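Local structure of Cap5O (3OJO) at the interface of chains A and B. The protein oxidises UDP-N-acetyl-mannosamine with NAD as cofactor, a dehydrogenase step in the biosynthesis of the Staphylococcus aureus capsular polysaccharide. Numbering follows the deposited sequence. Chains: chain A/B, Cap5O.

Contact 1: the interface of chains A and B. Residues chain A 221, 225, 255, 257, 259; chain B 221, 225, 255-257.
Helix 208-238 of chain A meets its copy from chain B, and the loop with residues 255-257 of each chain lies against the partner helix. A:Tyr221 and B:Tyr221 touch at their phenol tips. A:Tyr221 OH and B:Tyr221 OH are 2.6 Å apart in a hydrogen bond of undecided direction, and the two side chains cross at about a right angle. Each hydroxyl oxygen lies at the edge of the other ring, in its plane. Each also takes an amide N-H from the opposite chain. B:Asn257 ND2 donates to A:Tyr221 OH at 2.9 Å, nearly straight at 172°. A:Asn257 ND2 does the same to B:Tyr221 OH at 3.1 Å. The amide planes stand almost upright to the rings they serve. Two bonds thus grip each phenol oxygen and should limit how far it can swing. The tyrosine CG is anti to the backbone N (chi1 173° in A:Tyr221), which sends the ring out toward the partner loop. One face of A:Tyr221 is covered by the B:Val256-B:Asn257 peptide, with B:Asn257 N 3.3 Å from A:Tyr221 CZ. The opposite face carries A:Asn225 OD1 of its own chain, offset toward the rim. A:Asn225 and B:Asn225 meet tip to tip, with their amides nearly coplanar. B:Asn225 ND2 donates to A:Asn225 OD1 at 3.0 Å, and A:Asn225 ND2 returns the bond to B:Asn225 OD1. Each donor lies on a lone pair of the carbonyl oxygen, with a C=O...N angle of 130°. This symmetric polar cluster joins the two copies of Cap5O at the centre of the paired helices and fits a dimer built through the central domain.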
loop_
_atom_site.group_PDB
_atom_site.type_symbol
_atom_site.label_atom_id
_atom_site.label_comp_id
_atom_site.label_asym_id
_atom_site.label_seq_id
_atom_site.Cartn_x
_atom_site.Cartn_y
_atom_site.Cartn_z
ATOM N N TYR A 221 -2.096 4.077 5.553
ATOM C CA TYR A 221 -1.980 2.871 4.746
ATOM C C TYR A 221 -3.142 2.809 3.764
ATOM O O TYR A 221 -2.936 2.537 2.578
ATOM C CB TYR A 221 -1.959 1.596 5.606
ATOM C CG TYR A 221 -2.022 0.324 4.765
ATOM C CD1 TYR A 221 -0.875 -0.204 4.172
ATOM C CD2 TYR A 221 -3.233 -0.331 4.537
ATOM C CE1 TYR A 221 -0.932 -1.352 3.385
ATOM C CE2 TYR A 221 -3.297 -1.480 3.762
ATOM C CZ TYR A 221 -2.146 -1.983 3.180
ATOM O OH TYR A 221 -2.214 -3.123 2.423
ATOM N N ASN A 225 -2.810 3.597 -0.351
ATOM C CA ASN A 225 -3.154 2.454 -1.173
ATOM C C ASN A 225 -4.311 2.697 -2.150
ATOM O O ASN A 225 -4.275 2.215 -3.305
ATOM C CB ASN A 225 -3.299 1.201 -0.336
ATOM C CG ASN A 225 -1.968 0.571 -0.071
ATOM O OD1 ASN A 225 -1.335 0.805 0.957
ATOM N ND2 ASN A 225 -1.441 -0.111 -1.064
ATOM N N ARG A 255 1.585 -11.475 -0.653
ATOM C CA ARG A 255 1.975 -10.224 0.002
ATOM C C ARG A 255 1.639 -8.964 -0.816
ATOM O O ARG A 255 2.264 -7.919 -0.603
ATOM C CB ARG A 255 3.466 -10.267 0.359
ATOM C CG ARG A 255 3.778 -11.174 1.546
ATOM C CD ARG A 255 5.262 -11.467 1.659
ATOM N NE ARG A 255 5.875 -12.088 0.477
ATOM C CZ ARG A 255 5.950 -13.400 0.260
ATOM N NH1 ARG A 255 5.365 -14.254 1.095
ATOM N NH2 ARG A 255 6.565 -13.866 -0.821
ATOM N N ASN A 257 -1.657 -6.582 -1.926
ATOM C CA ASN A 257 -3.034 -6.285 -1.585
ATOM C C ASN A 257 -3.469 -4.929 -2.149
ATOM O O ASN A 257 -3.933 -4.065 -1.406
ATOM C CB ASN A 257 -3.240 -6.362 -0.043
ATOM C CG ASN A 257 -2.502 -7.481 0.672
ATOM O OD1 ASN A 257 -2.942 -8.627 0.698
ATOM N ND2 ASN A 257 -1.345 -7.178 1.252
ATOM N N HIS A 259 -5.530 -1.977 -3.536
ATOM C CA HIS A 259 -6.904 -1.600 -3.219
ATOM C C HIS A 259 -7.755 -1.343 -4.464
ATOM O O HIS A 259 -7.253 -1.382 -5.592
ATOM C CB HIS A 259 -6.931 -0.438 -2.207
ATOM C CG HIS A 259 -6.295 -0.758 -0.876
ATOM N ND1 HIS A 259 -6.624 -0.057 0.270
ATOM C CD2 HIS A 259 -5.371 -1.697 -0.551
ATOM C CE1 HIS A 259 -5.871 -0.565 1.239
ATOM N NE2 HIS A 259 -5.098 -1.551 0.789
ATOM N N TYR B 221 3.168 -1.899 -5.698
ATOM C CA TYR B 221 2.480 -2.000 -4.422
ATOM C C TYR B 221 3.519 -2.137 -3.332
ATOM O O TYR B 221 3.432 -1.477 -2.302
ATOM C CB TYR B 221 1.507 -3.199 -4.376
ATOM C CG TYR B 221 0.958 -3.479 -2.989
ATOM C CD1 TYR B 221 -0.124 -2.762 -2.486
ATOM C CD2 TYR B 221 1.537 -4.441 -2.171
ATOM C CE1 TYR B 221 -0.624 -3.013 -1.202
ATOM C CE2 TYR B 221 1.051 -4.698 -0.895
ATOM C CZ TYR B 221 -0.017 -3.971 -0.405
ATOM O OH TYR B 221 -0.487 -4.226 0.858
ATOM N N ASN B 225 4.504 0.915 -0.602
ATOM C CA ASN B 225 4.260 0.512 0.778
ATOM C C ASN B 225 5.523 0.540 1.664
ATOM O O ASN B 225 5.454 0.916 2.845
ATOM C CB ASN B 225 3.491 -0.787 0.844
ATOM C CG ASN B 225 2.021 -0.543 0.715
ATOM O OD1 ASN B 225 1.446 -0.631 -0.368
ATOM N ND2 ASN B 225 1.409 -0.090 1.788
ATOM N N ARG B 255 -7.630 -5.025 7.256
ATOM C CA ARG B 255 -7.334 -4.461 5.941
ATOM C C ARG B 255 -6.156 -3.483 5.942
ATOM O O ARG B 255 -6.052 -2.667 5.021
ATOM C CB ARG B 255 -8.601 -3.824 5.348
ATOM C CG ARG B 255 -9.606 -4.826 4.801
ATOM C CD ARG B 255 -10.975 -4.183 4.674
ATOM N NE ARG B 255 -11.592 -4.169 6.004
ATOM C CZ ARG B 255 -12.449 -3.265 6.432
ATOM N NH1 ARG B 255 -12.837 -2.276 5.635
ATOM N NH2 ARG B 255 -12.927 -3.332 7.664
ATOM N N VAL B 256 -5.282 -3.549 6.980
ATOM C CA VAL B 256 -4.085 -2.711 7.123
ATOM C C VAL B 256 -2.859 -3.623 7.144
ATOM O O VAL B 256 -2.772 -4.521 7.990
ATOM C CB VAL B 256 -4.147 -1.702 8.311
ATOM C CG1 VAL B 256 -2.811 -0.980 8.515
ATOM C CG2 VAL B 256 -5.273 -0.680 8.107
ATOM N N ASN B 257 -1.936 -3.433 6.174
ATOM C CA ASN B 257 -0.765 -4.283 6.022
ATOM C C ASN B 257 0.508 -3.475 5.814
ATOM O O ASN B 257 1.217 -3.673 4.830
ATOM C CB ASN B 257 -0.989 -5.327 4.885
ATOM C CG ASN B 257 -2.376 -5.939 4.824
ATOM O OD1 ASN B 257 -2.716 -6.861 5.585
ATOM N ND2 ASN B 257 -3.227 -5.392 3.943
#

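Contact 2: the interface of chains A and B. Residues chain A 249-250, 253, 256, 258; chain B 163, 214, 217-218.
The last turn of helix 243-250 in chain A, at A:Met249 and A:Ala250, gives way to a loop that is extended at A:Val256 and crosses helix 208-238 of chain B steeply from there to A:Ile258. The touching groups are mostly apolar. A:Ile258 CD1 meets the methyl CE of B:Met217, and the two side chains cross obliquely. B:Met217 runs extended to its sulfur and then turns at chi3 (40°), which brings CE to the isoleucine tip. B:Met217 CE also lies 3.8 Å from A:Ala250 CB. A:Met249 CG touches B:Ser214 CB at 3.4 Å. B:Glu218 uses its aliphatic stem on chain A. B:Glu218 CG is 4.0 Å from A:Ala250 CB, and its CA faces A:Val256 CG2 at a similar range. The chain is extended beyond CG (chi2 177°), which carries the carboxylate past A:Ala250 toward A:His253. There it forms a salt bridge within chain B. A:His253 sits over one face of the B:Arg163 guanidinium, near its rim, with the imidazole ring upright to it. A:His253 ND1 is 3.8 Å from B:Arg163 NH2, a contact without a hydrogen bond. Residues 163, 218 and 253 also line sites for pyridine-2,6-dicarboxylate, which belongs to the europium complex of this derivative crystal. The patch packs the flank of the two-chain interface. B:Arg163 NH1 donates to B:Glu218 OE2 at 2.9 Å, at 170° and in the guanidinium plane.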
loop_
_atom_site.group_PDB
_atom_site.type_symbol
_atom_site.label_atom_id
_atom_site.label_comp_id
_atom_site.label_asym_id
_atom_site.label_seq_id
_atom_site.Cartn_x
_atom_site.Cartn_y
_atom_site.Cartn_z
ATOM N N MET A 249 -5.378 -9.845 -10.888
ATOM C CA MET A 249 -4.212 -10.604 -11.328
ATOM C C MET A 249 -3.079 -10.464 -10.292
ATOM O O MET A 249 -2.701 -11.466 -9.679
ATOM C CB MET A 249 -3.775 -10.097 -12.719
ATOM C CG MET A 249 -2.755 -10.977 -13.434
ATOM S SD MET A 249 -3.259 -12.664 -13.812
ATOM C CE MET A 249 -4.598 -12.369 -14.896
ATOM N N ALA A 250 -2.604 -9.209 -10.055
ATOM C CA ALA A 250 -1.524 -8.844 -9.126
ATOM C C ALA A 250 -1.744 -9.286 -7.666
ATOM O O ALA A 250 -0.784 -9.677 -7.003
ATOM C CB ALA A 250 -1.257 -7.345 -9.191
ATOM N N HIS A 253 -0.619 -12.646 -5.581
ATOM C CA HIS A 253 0.599 -12.712 -4.790
ATOM C C HIS A 253 0.199 -12.580 -3.307
ATOM O O HIS A 253 -0.555 -11.668 -2.961
ATOM C CB HIS A 253 1.601 -11.621 -5.194
ATOM C CG HIS A 253 2.938 -11.763 -4.526
ATOM N ND1 HIS A 253 4.079 -12.027 -5.252
ATOM C CD2 HIS A 253 3.266 -11.680 -3.215
ATOM C CE1 HIS A 253 5.055 -12.125 -4.365
ATOM N NE2 HIS A 253 4.612 -11.924 -3.126
ATOM N N VAL A 256 0.691 -9.076 -1.780
ATOM C CA VAL A 256 0.237 -7.967 -2.628
ATOM C C VAL A 256 -1.266 -7.775 -2.389
ATOM O O VAL A 256 -2.049 -8.702 -2.570
ATOM C CB VAL A 256 0.638 -8.100 -4.132
ATOM C CG1 VAL A 256 0.008 -6.997 -4.980
ATOM C CG2 VAL A 256 2.161 -8.085 -4.313
ATOM N N ILE A 258 -3.359 -4.752 -3.472
ATOM C CA ILE A 258 -3.751 -3.494 -4.144
ATOM C C ILE A 258 -5.229 -3.210 -3.922
ATOM O O ILE A 258 -6.078 -4.108 -4.035
ATOM C CB ILE A 258 -3.323 -3.452 -5.630
ATOM C CG1 ILE A 258 -1.816 -3.692 -5.745
ATOM C CG2 ILE A 258 -3.736 -2.128 -6.304
ATOM C CD1 ILE A 258 -1.355 -4.259 -7.036
ATOM N N ARG B 163 10.020 -15.817 -12.702
ATOM C CA ARG B 163 10.529 -15.450 -11.395
ATOM C C ARG B 163 10.932 -16.737 -10.717
ATOM O O ARG B 163 10.085 -17.607 -10.495
ATOM C CB ARG B 163 9.451 -14.689 -10.611
ATOM C CG ARG B 163 9.926 -14.158 -9.267
ATOM C CD ARG B 163 8.899 -13.255 -8.608
ATOM N NE ARG B 163 7.593 -13.901 -8.464
ATOM C CZ ARG B 163 6.430 -13.257 -8.459
ATOM N NH1 ARG B 163 6.394 -11.932 -8.575
ATOM N NH2 ARG B 163 5.295 -13.931 -8.331
ATOM N N SER B 214 0.406 -6.360 -14.485
ATOM C CA SER B 214 0.223 -7.125 -13.265
ATOM C C SER B 214 1.531 -7.324 -12.502
ATOM O O SER B 214 1.570 -7.179 -11.275
ATOM C CB SER B 214 -0.434 -8.471 -13.596
ATOM O OG SER B 214 -0.080 -9.503 -12.682
ATOM N N MET B 217 2.751 -3.968 -11.201
ATOM C CA MET B 217 1.865 -3.513 -10.129
ATOM C C MET B 217 2.236 -4.178 -8.793
ATOM O O MET B 217 2.075 -3.567 -7.742
ATOM C CB MET B 217 0.420 -3.826 -10.453
ATOM C CG MET B 217 -0.271 -2.687 -11.098
ATOM S SD MET B 217 -2.041 -2.962 -11.463
ATOM C CE MET B 217 -2.573 -3.829 -10.033
ATOM N N GLU B 218 2.706 -5.439 -8.840
ATOM C CA GLU B 218 3.182 -6.213 -7.691
ATOM C C GLU B 218 4.398 -5.491 -7.107
ATOM O O GLU B 218 4.448 -5.224 -5.906
ATOM C CB GLU B 218 3.589 -7.638 -8.128
ATOM C CG GLU B 218 2.422 -8.598 -8.343
ATOM C CD GLU B 218 2.785 -9.991 -8.843
ATOM O OE1 GLU B 218 1.873 -10.724 -9.291
ATOM O OE2 GLU B 218 3.979 -10.357 -8.780
#

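Contact 1 and contact 2 lie about 12 Å apart, measured between the centres of their C-alpha atoms. Both use helix 208-238 of chain B, and both use the loop of chain A that follows helix 243-250. Contact 1 takes the polar part close to the two-fold axis. Contact 2 continues the interface outward along the helix with a largely apolar surface. The loop residues of chain A at 255-259 serve the two in turn. Because the interface is symmetric, contact 2 recurs with the chains exchanged, so such packing flanks the polar centre on both sides in this two-chain assembly.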